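Local coordinates for beta-n-acetylhexosaminidase (Streptococcus pneumoniae, PDB 4AZI), which probably removes terminal beta-linked N-acetylglucosamine residues from glycans, as a family 20 exo-beta-D-N-acetylglucosaminidase catalytic module, at residues Thr304-Leu309 with Asp355-Asn360. The protein carries 2 engineered substitutions. Sequence-based numbering, arbitrary orientation.
Sequences TPFNQL and DYFRAN
Phe306 and Tyr356 lay their rings face to face, joining the loop that follows helix 294-303 to the one that follows helix 339-352. The ring centroids are 4.1 Å apart and the planes diverge by 18°, an offset (parallel-displaced) stack in which Tyr356 CG lies over the centre of the Phe306 ring and Phe306 CD2 over that of the tyrosine. The tightest approach, 3.5 Å, is between Phe306 CE2 and Tyr356 CD1. Tyr356 CB adds a CH-pi contact, so that one face of the phenylalanine ring carries both the ring and the methylene of its partner. With CG trans to the backbone N (chi1 179°), the Phe306 side chain extends from its loop toward Tyr356.

Phe357 makes a smaller, looser contact: its CE1 comes within 4.2 Å of Phe306 CE1, the two rings meeting at a slant. At the phenolic end of Tyr356, Asn307 ND2 lies 3.0 Å from Tyr356 OH, with the amide plane nearly perpendicular (86°) to the tyrosine ring. The carbonyl end of the same amide, Asn307 OD1, accepts a hydrogen bond from Lys9.

Phe306 and Asn307 are the two central residues of a type I beta turn, closed by a hydrogen bond of 2.9 Å from Gln308 N to Pro305 O; the turn points Phe306 toward Tyr356, while the amide of Asn307 reaches the phenol from the side. Ser324 of strand 321-329 bonds to Phe306 O, while Lys11 bonds to Tyr356 O, tying the stacked pair to the last and first strands of the barrel. All three aromatic residues are buried. The stack thus sits where the eighth and first strands meet, at the N-terminal end of the strands in the (beta/alpha)8 TIM barrel of family 20 glycoside hydrolases, opposite the end that carries the active site in such barrels; it joins the loops leaving helices 294-303 and 339-352, which precede and follow strand 321-329 in the sequence, just before the chain enters helix 362-368.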
loop_
_atom_site.group_PDB
_atom_site.type_symbol
_atom_site.label_atom_id
_atom_site.label_comp_id
_atom_site.label_asym_id
_atom_site.label_seq_id
_atom_site.Cartn_x
_atom_site.Cartn_y
_atom_site.Cartn_z
ATOM N N THR A 304 11.632 14.962 8.698
ATOM C CA THR A 304 10.338 14.636 9.297
ATOM C C THR A 304 10.519 13.442 10.227
ATOM O O THR A 304 11.038 12.422 9.793
ATOM C CB THR A 304 9.307 14.267 8.217
ATOM O OG1 THR A 304 9.240 15.318 7.247
ATOM C CG2 THR A 304 7.919 14.045 8.836
ATOM N N PRO A 305 10.093 13.558 11.509
ATOM C CA PRO A 305 10.241 12.403 12.398
ATOM C C PRO A 305 9.396 11.190 11.986
ATOM O O PRO A 305 8.336 11.340 11.359
ATOM C CB PRO A 305 9.814 12.951 13.763
ATOM C CG PRO A 305 10.089 14.420 13.678
ATOM C CD PRO A 305 9.738 14.780 12.257
ATOM N N PHE A 306 9.891 10.001 12.323
ATOM C CA PHE A 306 9.271 8.721 11.951
ATOM C C PHE A 306 7.821 8.670 12.413
ATOM O O PHE A 306 6.953 8.164 11.703
ATOM C CB PHE A 306 10.065 7.565 12.585
ATOM C CG PHE A 306 9.511 6.191 12.298
ATOM C CD1 PHE A 306 9.906 5.492 11.169
ATOM C CD2 PHE A 306 8.622 5.580 13.186
ATOM C CE1 PHE A 306 9.417 4.212 10.914
ATOM C CE2 PHE A 306 8.127 4.307 12.935
ATOM C CZ PHE A 306 8.531 3.620 11.799
ATOM N N ASN A 307 7.575 9.187 13.608
ATOM C CA ASN A 307 6.243 9.181 14.190
ATOM C C ASN A 307 5.396 10.411 13.845
ATOM O O ASN A 307 4.246 10.509 14.288
ATOM C CB ASN A 307 6.326 9.010 15.718
ATOM C CG ASN A 307 6.679 7.585 16.138
ATOM O OD1 ASN A 307 6.331 6.616 15.462
ATOM N ND2 ASN A 307 7.366 7.455 17.273
ATOM N N GLN A 308 5.932 11.342 13.052
ATOM C CA GLN A 308 5.195 12.588 12.814
ATOM C C GLN A 308 4.100 12.459 11.755
ATOM O O GLN A 308 4.384 12.232 10.593
ATOM C CB GLN A 308 6.143 13.733 12.485
ATOM C CG GLN A 308 5.433 15.042 12.216
ATOM C CD GLN A 308 6.375 16.221 12.262
ATOM O OE1 GLN A 308 6.944 16.534 13.309
ATOM N NE2 GLN A 308 6.535 16.892 11.124
ATOM N N LEU A 309 2.843 12.605 12.164
ATOM C CA LEU A 309 1.740 12.598 11.206
ATOM C C LEU A 309 1.694 13.940 10.479
ATOM O O LEU A 309 2.041 14.974 11.058
ATOM C CB LEU A 309 0.408 12.284 11.893
ATOM C CG LEU A 309 0.269 10.833 12.379
ATOM C CD1 LEU A 309 -0.691 10.735 13.546
ATOM C CD2 LEU A 309 -0.167 9.909 11.254
ATOM N N ASP A 355 16.769 2.718 15.139
ATOM C CA ASP A 355 16.036 2.121 16.262
ATOM C C ASP A 355 14.769 1.374 15.838
ATOM O O ASP A 355 14.339 0.439 16.514
ATOM C CB ASP A 355 15.670 3.188 17.305
ATOM C CG ASP A 355 15.347 4.545 16.682
ATOM O OD1 ASP A 355 15.916 4.883 15.616
ATOM O OD2 ASP A 355 14.534 5.286 17.271
ATOM N N TYR A 356 14.174 1.793 14.725
ATOM C CA TYR A 356 12.927 1.200 14.250
ATOM C C TYR A 356 13.124 0.056 13.265
ATOM O O TYR A 356 12.308 -0.859 13.202
ATOM C CB TYR A 356 12.023 2.275 13.636
ATOM C CG TYR A 356 11.424 3.198 14.673
ATOM C CD1 TYR A 356 10.258 2.852 15.353
ATOM C CD2 TYR A 356 12.031 4.414 14.981
ATOM C CE1 TYR A 356 9.715 3.691 16.307
ATOM C CE2 TYR A 356 11.492 5.262 15.933
ATOM C CZ TYR A 356 10.338 4.892 16.586
ATOM O OH TYR A 356 9.812 5.732 17.530
ATOM N N PHE A 357 14.209 0.114 12.504
ATOM C CA PHE A 357 14.482 -0.872 11.466
ATOM C C PHE A 357 15.329 -2.030 11.962
ATOM O O PHE A 357 16.254 -1.841 12.756
ATOM C CB PHE A 357 15.144 -0.191 10.265
ATOM C CG PHE A 357 14.199 0.670 9.472
ATOM C CD1 PHE A 357 13.781 1.909 9.959
ATOM C CD2 PHE A 357 13.701 0.232 8.250
ATOM C CE1 PHE A 357 12.898 2.696 9.234
ATOM C CE2 PHE A 357 12.819 1.017 7.520
ATOM C CZ PHE A 357 12.416 2.251 8.010
ATOM N N ARG A 358 15.014 -3.230 11.479
ATOM C CA ARG A 358 15.777 -4.428 11.819
ATOM C C ARG A 358 17.175 -4.384 11.226
ATOM O O ARG A 358 17.413 -3.733 10.198
ATOM C CB ARG A 358 15.076 -5.696 11.309
ATOM C CG ARG A 358 13.844 -6.116 12.100
ATOM C CD ARG A 358 13.322 -7.457 11.608
ATOM N NE ARG A 358 13.962 -8.579 12.293
ATOM C CZ ARG A 358 13.886 -9.856 11.912
ATOM N NH1 ARG A 358 13.199 -10.202 10.823
ATOM N NH2 ARG A 358 14.504 -10.794 12.627
ATOM N N ALA A 359 18.095 -5.084 11.890
ATOM C CA ALA A 359 19.383 -5.431 11.296
ATOM C C ALA A 359 19.148 -6.326 10.076
ATOM O O ALA A 359 18.033 -6.804 9.851
ATOM C CB ALA A 359 20.253 -6.137 12.326
ATOM N N ASN A 360 20.188 -6.537 9.277
ATOM C CA ASN A 360 20.091 -7.374 8.089
ATOM C C ASN A 360 20.352 -8.836 8.431
ATOM O O ASN A 360 21.478 -9.213 8.770
ATOM C CB ASN A 360 21.057 -6.881 7.004
ATOM C CG ASN A 360 20.994 -7.703 5.728
ATOM O OD1 ASN A 360 20.222 -8.659 5.604
ATOM N ND2 ASN A 360 21.819 -7.327 4.762
#